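Local coordinates for D-aminoacyl-tRNA deacylase 1 (Homo sapiens, PDB 2OKV), which removes D-amino acids, and glycine mischarged onto tRNA(Ala), from tRNA as a homodimeric editing deacylase, and may also act in DNA replication, at residues L31-L42 / L95-Y106; I49-E58 / K65-I74. All coordinates share one frame; numbering follows the deposited sequence.

Contact 1: residues L31-L42 / L95-Y106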
loop_
_atom_site.group_PDB
_atom_site.type_symbol
_atom_site.label_atom_id
_atom_site.label_comp_id
_atom_site.label_asym_id
_atom_site.label_seq_id
_atom_site.Cartn_x
_atom_site.Cartn_y
_atom_site.Cartn_z
ATOM N N LEU B 31 7.253 -5.378 -1.271
ATOM C CA LEU B 31 8.451 -5.574 -0.442
ATOM C C LEU B 31 9.602 -4.616 -0.773
ATOM O O LEU B 31 10.173 -4.668 -1.879
ATOM C CB LEU B 31 8.930 -7.011 -0.591
ATOM C CG LEU B 31 9.542 -7.824 0.555
ATOM C CD1 LEU B 31 10.858 -8.408 0.063
ATOM C CD2 LEU B 31 9.735 -7.089 1.889
ATOM N N GLY B 32 9.960 -3.774 0.198
ATOM C CA GLY B 32 11.047 -2.811 0.054
ATOM C C GLY B 32 12.317 -3.211 0.781
ATOM O O GLY B 32 12.376 -3.155 2.006
ATOM N N ILE B 33 13.338 -3.591 0.015
ATOM C CA ILE B 33 14.615 -4.057 0.554
ATOM C C ILE B 33 15.639 -2.926 0.615
ATOM O O ILE B 33 15.933 -2.272 -0.390
ATOM C CB ILE B 33 15.206 -5.222 -0.299
ATOM C CG1 ILE B 33 14.250 -6.425 -0.333
ATOM C CG2 ILE B 33 16.581 -5.648 0.222
ATOM C CD1 ILE B 33 14.458 -7.322 -1.599
ATOM N N SER B 34 16.211 -2.716 1.796
ATOM C CA SER B 34 17.173 -1.645 1.979
ATOM C C SER B 34 18.595 -2.178 1.912
ATOM O O SER B 34 18.828 -3.371 2.116
ATOM C CB SER B 34 16.953 -0.954 3.319
ATOM O OG SER B 34 17.905 -1.389 4.262
ATOM N N LEU B 35 19.526 -1.268 1.627
ATOM C CA LEU B 35 20.969 -1.505 1.654
ATOM C C LEU B 35 21.475 -2.226 2.900
ATOM O O LEU B 35 22.372 -3.068 2.815
ATOM C CB LEU B 35 21.704 -0.165 1.570
ATOM C CG LEU B 35 22.374 0.251 0.262
ATOM C CD1 LEU B 35 22.946 1.659 0.401
ATOM C CD2 LEU B 35 23.467 -0.732 -0.139
ATOM N N GLU B 36 20.929 -1.865 4.058
ATOM C CA GLU B 36 21.414 -2.416 5.329
ATOM C C GLU B 36 20.784 -3.768 5.683
ATOM O O GLU B 36 21.171 -4.390 6.680
ATOM C CB GLU B 36 21.251 -1.402 6.471
ATOM C CG GLU B 36 22.570 -0.742 6.907
ATOM C CD GLU B 36 22.527 -0.233 8.347
ATOM O OE1 GLU B 36 23.510 -0.448 9.096
ATOM O OE2 GLU B 36 21.504 0.377 8.738
ATOM N N ASP B 37 19.848 -4.229 4.847
ATOM C CA ASP B 37 19.129 -5.483 5.094
ATOM C C ASP B 37 20.043 -6.722 5.064
ATOM O O ASP B 37 20.988 -6.813 4.285
ATOM C CB ASP B 37 17.932 -5.646 4.149
ATOM C CG ASP B 37 16.714 -4.796 4.561
ATOM O OD1 ASP B 37 16.598 -4.360 5.737
ATOM O OD2 ASP B 37 15.849 -4.576 3.695
ATOM N N THR B 38 19.736 -7.674 5.934
ATOM C CA THR B 38 20.604 -8.809 6.176
ATOM C C THR B 38 19.715 -10.073 6.253
ATOM O O THR B 38 18.499 -9.974 6.098
ATOM C CB THR B 38 21.399 -8.524 7.477
ATOM O OG1 THR B 38 22.753 -8.931 7.346
ATOM C CG2 THR B 38 20.761 -9.161 8.681
ATOM N N GLN B 39 20.311 -11.241 6.495
ATOM C CA GLN B 39 19.548 -12.480 6.670
ATOM C C GLN B 39 18.567 -12.364 7.840
ATOM O O GLN B 39 17.453 -12.870 7.776
ATOM C CB GLN B 39 20.495 -13.670 6.874
ATOM C CG GLN B 39 19.829 -15.046 6.841
ATOM C CD GLN B 39 19.264 -15.418 5.482
ATOM O OE1 GLN B 39 19.816 -15.052 4.442
ATOM N NE2 GLN B 39 18.167 -16.161 5.484
ATOM N N LYS B 40 18.984 -11.688 8.906
ATOM C CA LYS B 40 18.117 -11.464 10.069
ATOM C C LYS B 40 16.788 -10.788 9.688
ATOM O O LYS B 40 15.694 -11.243 10.057
ATOM C CB LYS B 40 18.875 -10.643 11.119
ATOM C CG LYS B 40 18.160 -10.502 12.457
ATOM C CD LYS B 40 19.028 -9.776 13.467
ATOM C CE LYS B 40 18.207 -9.307 14.639
ATOM N NZ LYS B 40 19.080 -8.705 15.677
ATOM N N GLU B 41 16.863 -9.702 8.934
ATOM C CA GLU B 41 15.646 -8.981 8.549
ATOM C C GLU B 41 14.809 -9.812 7.582
ATOM O O GLU B 41 13.582 -9.845 7.682
ATOM C CB GLU B 41 16.027 -7.655 7.922
ATOM C CG GLU B 41 17.477 -7.273 8.272
ATOM C CD GLU B 41 17.537 -6.161 9.240
ATOM O OE1 GLU B 41 16.771 -5.211 9.011
ATOM O OE2 GLU B 41 18.334 -6.215 10.207
ATOM N N LEU B 42 15.480 -10.495 6.658
ATOM C CA LEU B 42 14.812 -11.406 5.727
ATOM C C LEU B 42 13.957 -12.410 6.509
ATOM O O LEU B 42 12.760 -12.518 6.262
ATOM C CB LEU B 42 15.856 -12.138 4.878
ATOM C CG LEU B 42 15.447 -13.072 3.734
ATOM C CD1 LEU B 42 16.658 -13.305 2.832
ATOM C CD2 LEU B 42 14.896 -14.415 4.262
ATOM N N LEU B 95 18.694 4.638 -0.114
ATOM C CA LEU B 95 18.595 3.655 0.963
ATOM C C LEU B 95 18.146 2.284 0.448
ATOM O O LEU B 95 18.326 1.270 1.127
ATOM C CB LEU B 95 17.649 4.138 2.072
ATOM C CG LEU B 95 18.155 4.088 3.527
ATOM C CD1 LEU B 95 18.995 2.834 3.844
ATOM C CD2 LEU B 95 18.958 5.342 3.871
ATOM N N ALA B 96 17.553 2.259 -0.742
ATOM C CA ALA B 96 17.167 0.994 -1.361
ATOM C C ALA B 96 18.414 0.223 -1.807
ATOM O O ALA B 96 19.405 0.825 -2.240
ATOM C CB ALA B 96 16.240 1.235 -2.530
ATOM N N MET B 97 18.362 -1.104 -1.682
ATOM C CA MET B 97 19.441 -1.964 -2.178
ATOM C C MET B 97 19.445 -1.967 -3.714
ATOM O O MET B 97 18.390 -2.171 -4.323
ATOM C CB MET B 97 19.278 -3.390 -1.634
ATOM C CG MET B 97 20.445 -4.344 -1.935
ATOM S SD MET B 97 20.061 -6.010 -1.346
ATOM C CE MET B 97 20.309 -5.856 0.426
ATOM N N PRO B 98 20.622 -1.723 -4.340
ATOM C CA PRO B 98 20.775 -1.799 -5.800
ATOM C C PRO B 98 20.300 -3.134 -6.387
ATOM O O PRO B 98 20.492 -4.192 -5.772
ATOM C CB PRO B 98 22.285 -1.630 -6.019
ATOM C CG PRO B 98 22.917 -1.726 -4.670
ATOM C CD PRO B 98 21.877 -1.325 -3.680
ATOM N N THR B 99 19.701 -3.070 -7.576
ATOM C CA THR B 99 19.038 -4.225 -8.210
ATOM C C THR B 99 19.883 -5.495 -8.422
ATOM O O THR B 99 19.338 -6.599 -8.449
ATOM C CB THR B 99 18.370 -3.825 -9.544
ATOM O OG1 THR B 99 19.298 -3.079 -10.333
ATOM C CG2 THR B 99 17.132 -2.972 -9.285
ATOM N N GLU B 100 21.195 -5.340 -8.577
ATOM C CA GLU B 100 22.096 -6.485 -8.767
ATOM C C GLU B 100 22.076 -7.409 -7.538
ATOM O O GLU B 100 21.881 -8.635 -7.662
ATOM C CB GLU B 100 23.521 -6.012 -9.060
ATOM C CG GLU B 100 23.708 -5.339 -10.426
ATOM C CD GLU B 100 23.494 -3.820 -10.409
ATOM O OE1 GLU B 100 24.276 -3.112 -11.088
ATOM O OE2 GLU B 100 22.556 -3.337 -9.729
ATOM N N GLN B 101 22.243 -6.813 -6.354
ATOM C CA GLN B 101 22.160 -7.566 -5.110
ATOM C C GLN B 101 20.712 -7.819 -4.719
ATOM O O GLN B 101 20.394 -8.894 -4.197
ATOM C CB GLN B 101 22.899 -6.862 -3.968
ATOM C CG GLN B 101 23.049 -7.744 -2.718
ATOM C CD GLN B 101 23.453 -6.970 -1.464
ATOM O OE1 GLN B 101 23.982 -5.859 -1.545
ATOM N NE2 GLN B 101 23.208 -7.564 -0.297
ATOM N N ALA B 102 19.846 -6.829 -4.962
ATOM C CA ALA B 102 18.442 -6.919 -4.571
ATOM C C ALA B 102 17.722 -8.104 -5.205
ATOM O O ALA B 102 16.889 -8.699 -4.558
ATOM C CB ALA B 102 17.675 -5.605 -4.859
ATOM N N GLU B 103 18.031 -8.441 -6.461
ATOM C CA GLU B 103 17.362 -9.584 -7.087
ATOM C C GLU B 103 17.682 -10.882 -6.345
ATOM O O GLU B 103 16.782 -11.655 -6.029
ATOM C CB GLU B 103 17.691 -9.741 -8.580
ATOM C CG GLU B 103 16.784 -10.817 -9.197
ATOM C CD GLU B 103 16.627 -10.726 -10.699
ATOM O OE1 GLU B 103 17.524 -10.191 -11.379
ATOM O OE2 GLU B 103 15.584 -11.209 -11.191
ATOM N N GLY B 104 18.966 -11.107 -6.071
ATOM C CA GLY B 104 19.383 -12.236 -5.243
ATOM C C GLY B 104 18.746 -12.255 -3.866
ATOM O O GLY B 104 18.265 -13.301 -3.404
ATOM N N PHE B 105 18.736 -11.105 -3.196
ATOM C CA PHE B 105 18.116 -11.015 -1.866
ATOM C C PHE B 105 16.620 -11.355 -1.935
ATOM O O PHE B 105 16.125 -12.181 -1.151
ATOM C CB PHE B 105 18.328 -9.623 -1.267
ATOM C CG PHE B 105 17.945 -9.519 0.191
ATOM C CD1 PHE B 105 18.917 -9.319 1.158
ATOM C CD2 PHE B 105 16.609 -9.615 0.595
ATOM C CE1 PHE B 105 18.574 -9.230 2.503
ATOM C CE2 PHE B 105 16.255 -9.533 1.946
ATOM C CZ PHE B 105 17.243 -9.341 2.897
ATOM N N TYR B 106 15.915 -10.721 -2.873
ATOM C CA TYR B 106 14.499 -10.989 -3.133
ATOM C C TYR B 106 14.228 -12.479 -3.393
ATOM O O TYR B 106 13.319 -13.073 -2.788
ATOM C CB TYR B 106 13.998 -10.136 -4.323
ATOM C CG TYR B 106 12.520 -10.292 -4.558
ATOM C CD1 TYR B 106 11.611 -9.764 -3.639
ATOM C CD2 TYR B 106 12.018 -10.969 -5.679
ATOM C CE1 TYR B 106 10.255 -9.895 -3.804
ATOM C CE2 TYR B 106 10.605 -11.124 -5.841
ATOM C CZ TYR B 106 9.754 -10.574 -4.887
ATOM O OH TYR B 106 8.370 -10.682 -4.957
#
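Phe-105 reaches from helix 99-116 to lodge its ring between Ile-33, just past the end of strand 26-32, and Leu-42 of helix 39-51. Ile-33 CG2 sits over one face, 4.1 Å from the centroid of the Phe-105 ring and 16° off its normal; Leu-42 CD1 covers the opposite face. CG of Phe-105 stands anti to the backbone N (chi1 -169°), which carries the ring across to residues 37-42. At the ring edge, close to its plane, Thr-38 O comes within 3.5 Å of CZ of Phe-105. Ile-33 divides its branches: CG2 also meets CE of Met-97 at 3.7 Å, whereas CD1 runs on to CD2 of Phe-105 and to the Tyr-106 backbone. Leu-31 CD1 lies at the edge of the Tyr-106 ring, 4.0 Å from its CD1, while the Tyr-106 hydroxyl bonds to Asp-124 beyond.

The contact thus lays a helix against the end of a central strand of the mixed sheet in the deacylase fold, with the chain before the helix clipped to that strand's extension. Met-97 N donates to Ile-33 O at 3.0 Å, almost straight at 177°, and Leu-35 N donates to Leu-95 O at 2.9 Å. The type I turn from Ser-34 to Asp-37, closed by Asp-37 N to Ser-34 O, is tied further by Ser-34 N donating to Asp-37 OD2 (2.7 Å) from above the carboxylate plane; Asp-37 OD1 accepts from Met-1 N. Toward the exposed side, the Leu-35 and Pro-98 side chains cross at roughly a right angle, CD2 touching CD.

Contact 2: residues I49-E58 / K65-I74; sequences ILNLRVFEDE and KSVMDKQYEI
Phe-55 and Lys-65 form an antiparallel hydrogen-bonded pair, Phe-55 N to Lys-65 O and Lys-65 N to Phe-55 O both 3.0 Å, and Val-54 shares the place opposite Lys-65 in a classic beta bulge. The Phe-55 ring takes the edge of Tyr-72 on one face, a T-shaped pair with planes at 83° and CD1 of Tyr-72 3.6 Å from CE2 of Phe-55; Val-54 CG1 lies over the centre of the opposite face. CE1 of Phe-55 reaches the backbone of Val-67. Lys-70 lays its CB over the centre of the Tyr-72 ring and its CG against Phe-55 CB; bends at chi2 and chi3 (-63° and -82°) then turn the rest of the chain so that NZ reaches Glu-56 O at 3.1 Å, nearly along the C=O axis. Glu-58 OE2 makes a long salt bridge to the same NZ.

At the other end, Leu-50 CD2 packs on Ile-74 CD1 (3.6 Å) and Met-68 CG. One water donates to Ile-49 O and Leu-52 O and accepts from Val-67 N, bridging the end of helix 39-51 to the start of helix 67-70. Ser-66 and Asp-69 close a capping box: Asp-69 N donates to Ser-66 OG (3.2 Å), and Ser-66 N to Asp-69 OD2 (2.9 Å). The arrangement is a short, weakly bonded beta hairpin with a classic bulge, strands 53-55 and 65-66, running into a short helix that is capped at its start and ended at Gln-71 by a Schellman motif.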
loop_
_atom_site.group_PDB
_atom_site.type_symbol
_atom_site.label_atom_id
_atom_site.label_comp_id
_atom_site.label_asym_id
_atom_site.label_seq_id
_atom_site.Cartn_x
_atom_site.Cartn_y
_atom_site.Cartn_z
ATOM N N ILE B 49 5.058 -11.633 8.110
ATOM C CA ILE B 49 4.066 -11.711 7.030
ATOM C C ILE B 49 3.190 -12.943 7.248
ATOM O O ILE B 49 1.956 -12.872 7.181
ATOM C CB ILE B 49 4.734 -11.773 5.625
ATOM C CG1 ILE B 49 5.311 -10.412 5.234
ATOM C CG2 ILE B 49 3.759 -12.270 4.541
ATOM C CD1 ILE B 49 6.366 -10.504 4.133
ATOM N N LEU B 50 3.840 -14.069 7.533
ATOM C CA LEU B 50 3.148 -15.346 7.642
ATOM C C LEU B 50 2.237 -15.416 8.857
ATOM O O LEU B 50 1.228 -16.120 8.847
ATOM C CB LEU B 50 4.160 -16.505 7.666
ATOM C CG LEU B 50 4.846 -16.794 6.324
ATOM C CD1 LEU B 50 5.868 -17.902 6.492
ATOM C CD2 LEU B 50 3.844 -17.199 5.266
ATOM N N ASN B 51 2.594 -14.667 9.895
ATOM C CA ASN B 51 1.849 -14.685 11.155
ATOM C C ASN B 51 0.888 -13.498 11.379
ATOM O O ASN B 51 0.144 -13.457 12.372
ATOM C CB ASN B 51 2.842 -14.901 12.296
ATOM C CG ASN B 51 3.527 -16.287 12.210
ATOM O OD1 ASN B 51 2.935 -17.309 12.602
ATOM N ND2 ASN B 51 4.772 -16.332 11.673
ATOM N N LEU B 52 0.873 -12.559 10.429
ATOM C CA LEU B 52 0.033 -11.367 10.506
ATOM C C LEU B 52 -1.464 -11.716 10.460
ATOM O O LEU B 52 -1.967 -12.225 9.447
ATOM C CB LEU B 52 0.366 -10.434 9.341
ATOM C CG LEU B 52 0.171 -8.905 9.371
ATOM C CD1 LEU B 52 -0.386 -8.419 8.044
ATOM C CD2 LEU B 52 -0.603 -8.371 10.538
ATOM N N ARG B 53 -2.162 -11.394 11.541
ATOM C CA ARG B 53 -3.579 -11.739 11.718
ATOM C C ARG B 53 -4.504 -10.695 11.088
ATOM O O ARG B 53 -4.973 -9.763 11.754
ATOM C CB ARG B 53 -3.922 -11.867 13.202
ATOM C CG ARG B 53 -3.329 -13.065 13.950
ATOM C CD ARG B 53 -3.528 -12.860 15.490
ATOM N NE ARG B 53 -3.994 -14.066 16.162
ATOM C CZ ARG B 53 -5.054 -14.129 16.978
ATOM N NH1 ARG B 53 -5.788 -13.048 17.251
ATOM N NH2 ARG B 53 -5.389 -15.289 17.522
ATOM N N VAL B 54 -4.791 -10.890 9.812
ATOM C CA VAL B 54 -5.561 -9.939 9.042
ATOM C C VAL B 54 -6.930 -10.519 8.625
ATOM O O VAL B 54 -7.775 -9.824 8.048
ATOM C CB VAL B 54 -4.666 -9.487 7.862
ATOM C CG1 VAL B 54 -5.217 -9.882 6.512
ATOM C CG2 VAL B 54 -4.276 -8.042 7.995
ATOM N N PHE B 55 -7.146 -11.794 8.950
ATOM C CA PHE B 55 -8.368 -12.505 8.552
ATOM C C PHE B 55 -9.302 -12.812 9.717
ATOM O O PHE B 55 -8.872 -12.866 10.872
ATOM C CB PHE B 55 -8.007 -13.786 7.787
ATOM C CG PHE B 55 -7.210 -13.524 6.538
ATOM C CD1 PHE B 55 -5.824 -13.689 6.527
ATOM C CD2 PHE B 55 -7.844 -13.076 5.377
ATOM C CE1 PHE B 55 -5.075 -13.403 5.368
ATOM C CE2 PHE B 55 -7.103 -12.798 4.206
ATOM C CZ PHE B 55 -5.714 -12.956 4.215
ATOM N N GLU B 56 -10.585 -13.002 9.396
ATOM C CA GLU B 56 -11.605 -13.376 10.388
ATOM C C GLU B 56 -11.641 -14.892 10.634
ATOM O O GLU B 56 -11.252 -15.670 9.762
ATOM C CB GLU B 56 -12.997 -12.938 9.918
ATOM C CG GLU B 56 -13.148 -11.468 9.554
ATOM C CD GLU B 56 -14.503 -11.159 8.895
ATOM O OE1 GLU B 56 -15.369 -12.064 8.811
ATOM O OE2 GLU B 56 -14.704 -10.001 8.464
ATOM N N ASP B 57 -12.103 -15.298 11.816
ATOM C CA ASP B 57 -12.486 -16.695 12.073
ATOM C C ASP B 57 -13.925 -16.975 11.593
ATOM O O ASP B 57 -14.574 -16.087 11.046
ATOM C CB ASP B 57 -12.278 -17.079 13.552
ATOM C CG ASP B 57 -13.243 -16.375 14.508
ATOM O OD1 ASP B 57 -14.185 -15.673 14.061
ATOM O OD2 ASP B 57 -13.060 -16.539 15.732
ATOM N N GLU B 58 -14.409 -18.205 11.783
ATOM C CA GLU B 58 -15.738 -18.594 11.282
ATOM C C GLU B 58 -16.897 -17.825 11.913
ATOM O O GLU B 58 -17.908 -17.578 11.249
ATOM C CB GLU B 58 -15.964 -20.113 11.377
ATOM C CG GLU B 58 -15.750 -20.830 10.038
ATOM C CD GLU B 58 -14.391 -20.526 9.407
ATOM O OE1 GLU B 58 -13.369 -21.051 9.910
ATOM O OE2 GLU B 58 -14.336 -19.775 8.405
ATOM N N LYS B 65 -6.972 -14.644 12.420
ATOM C CA LYS B 65 -6.314 -15.679 11.633
ATOM C C LYS B 65 -5.296 -15.073 10.674
ATOM O O LYS B 65 -5.549 -14.027 10.054
ATOM C CB LYS B 65 -7.346 -16.503 10.858
ATOM C CG LYS B 65 -8.415 -17.191 11.715
ATOM C CD LYS B 65 -8.040 -18.596 12.115
ATOM C CE LYS B 65 -9.133 -19.216 12.985
ATOM N NZ LYS B 65 -8.921 -20.681 13.162
ATOM N N SER B 66 -4.147 -15.728 10.543
ATOM C CA SER B 66 -3.155 -15.326 9.527
ATOM C C SER B 66 -3.438 -15.983 8.174
ATOM O O SER B 66 -4.279 -16.871 8.075
ATOM C CB SER B 66 -1.770 -15.730 9.988
ATOM O OG SER B 66 -1.668 -17.145 10.049
ATOM N N VAL B 67 -2.696 -15.574 7.146
ATOM C CA VAL B 67 -2.777 -16.194 5.829
ATOM C C VAL B 67 -2.562 -17.724 5.929
ATOM O O VAL B 67 -3.210 -18.491 5.223
ATOM C CB VAL B 67 -1.786 -15.499 4.824
ATOM C CG1 VAL B 67 -0.329 -15.865 5.130
ATOM C CG2 VAL B 67 -2.140 -15.811 3.366
ATOM N N MET B 68 -1.665 -18.154 6.814
ATOM C CA MET B 68 -1.347 -19.576 6.968
ATOM C C MET B 68 -2.461 -20.330 7.689
ATOM O O MET B 68 -2.743 -21.484 7.358
ATOM C CB MET B 68 -0.041 -19.778 7.737
ATOM C CG MET B 68 1.201 -19.398 6.988
ATOM S SD MET B 68 2.689 -20.135 7.690
ATOM C CE MET B 68 2.173 -21.777 8.189
ATOM N N ASP B 69 -3.072 -19.685 8.684
ATOM C CA ASP B 69 -4.244 -20.241 9.369
ATOM C C ASP B 69 -5.363 -20.530 8.375
ATOM O O ASP B 69 -6.066 -21.541 8.498
ATOM C CB ASP B 69 -4.771 -19.269 10.433
ATOM C CG ASP B 69 -3.828 -19.114 11.609
ATOM O OD1 ASP B 69 -3.086 -20.075 11.915
ATOM O OD2 ASP B 69 -3.828 -18.026 12.223
ATOM N N LYS B 70 -5.527 -19.626 7.404
ATOM C CA LYS B 70 -6.602 -19.713 6.418
ATOM C C LYS B 70 -6.234 -20.585 5.220
ATOM O O LYS B 70 -7.101 -20.918 4.400
ATOM C CB LYS B 70 -6.989 -18.314 5.916
ATOM C CG LYS B 70 -7.499 -17.352 6.974
ATOM C CD LYS B 70 -8.791 -17.855 7.622
ATOM C CE LYS B 70 -10.017 -17.534 6.775
ATOM N NZ LYS B 70 -11.269 -17.890 7.542
ATOM N N GLN B 71 -4.955 -20.957 5.131
ATOM C CA GLN B 71 -4.398 -21.616 3.959
ATOM C C GLN B 71 -4.719 -20.789 2.711
ATOM O O GLN B 71 -5.121 -21.320 1.682
ATOM C CB GLN B 71 -4.889 -23.070 3.832
ATOM C CG GLN B 71 -4.444 -23.994 4.973
ATOM C CD GLN B 71 -3.015 -24.533 4.817
ATOM O OE1 GLN B 71 -2.188 -24.390 5.724
ATOM N NE2 GLN B 71 -2.725 -25.173 3.672
ATOM N N TYR B 72 -4.536 -19.474 2.835
ATOM C CA TYR B 72 -4.775 -18.545 1.745
ATOM C C TYR B 72 -3.456 -18.292 1.000
ATOM O O TYR B 72 -2.414 -18.862 1.351
ATOM C CB TYR B 72 -5.396 -17.241 2.264
ATOM C CG TYR B 72 -6.901 -17.289 2.525
ATOM C CD1 TYR B 72 -7.553 -16.224 3.159
ATOM C CD2 TYR B 72 -7.674 -18.389 2.137
ATOM C CE1 TYR B 72 -8.931 -16.245 3.388
ATOM C CE2 TYR B 72 -9.055 -18.429 2.376
ATOM C CZ TYR B 72 -9.672 -17.348 2.994
ATOM O OH TYR B 72 -11.036 -17.377 3.224
ATOM N N GLU B 73 -3.502 -17.457 -0.028
ATOM C CA GLU B 73 -2.334 -17.266 -0.902
ATOM C C GLU B 73 -1.601 -15.967 -0.591
ATOM O O GLU B 73 -2.123 -15.097 0.117
ATOM C CB GLU B 73 -2.740 -17.296 -2.377
ATOM C CG GLU B 73 -3.111 -18.683 -2.910
ATOM C CD GLU B 73 -3.896 -18.607 -4.219
ATOM O OE1 GLU B 73 -3.365 -19.018 -5.274
ATOM O OE2 GLU B 73 -5.049 -18.122 -4.185
ATOM N N ILE B 74 -0.384 -15.848 -1.119
ATOM C CA ILE B 74 0.420 -14.645 -0.954
ATOM C C ILE B 74 0.980 -14.275 -2.327
ATOM O O ILE B 74 1.585 -15.102 -2.990
ATOM C CB ILE B 74 1.617 -14.861 0.014
ATOM C CG1 ILE B 74 1.134 -15.321 1.398
ATOM C CG2 ILE B 74 2.485 -13.585 0.093
ATOM C CD1 ILE B 74 2.245 -15.752 2.337
HETATM O O HOH W 1 -0.847 -13.342 7.221
HETATM O O HOH W 2 0.244 -18.439 11.468
#

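Contacts 1 and 2 lie on opposite sides of the chain's centre, their centres 25 Å apart and their nearest atoms about 5 Å apart without touching. Helix 39-51 joins them: it starts in contact 1 and ends in contact 2. In sequence, residues 49-58 and 65-74 both lie between the two segments of contact 1. Both contacts also reach the mixed sheet, through the neighbouring strands 26-32 and 73-78, and Phe-109 of helix 99-116 packs on Leu-31 and Leu-42 in one and on Ile-49 in the other. The magnesium ion, at the site of Val-4 and Cys-28, is about 9 Å from the side chain of Leu-31 and about 9 Å from that of Ile-74.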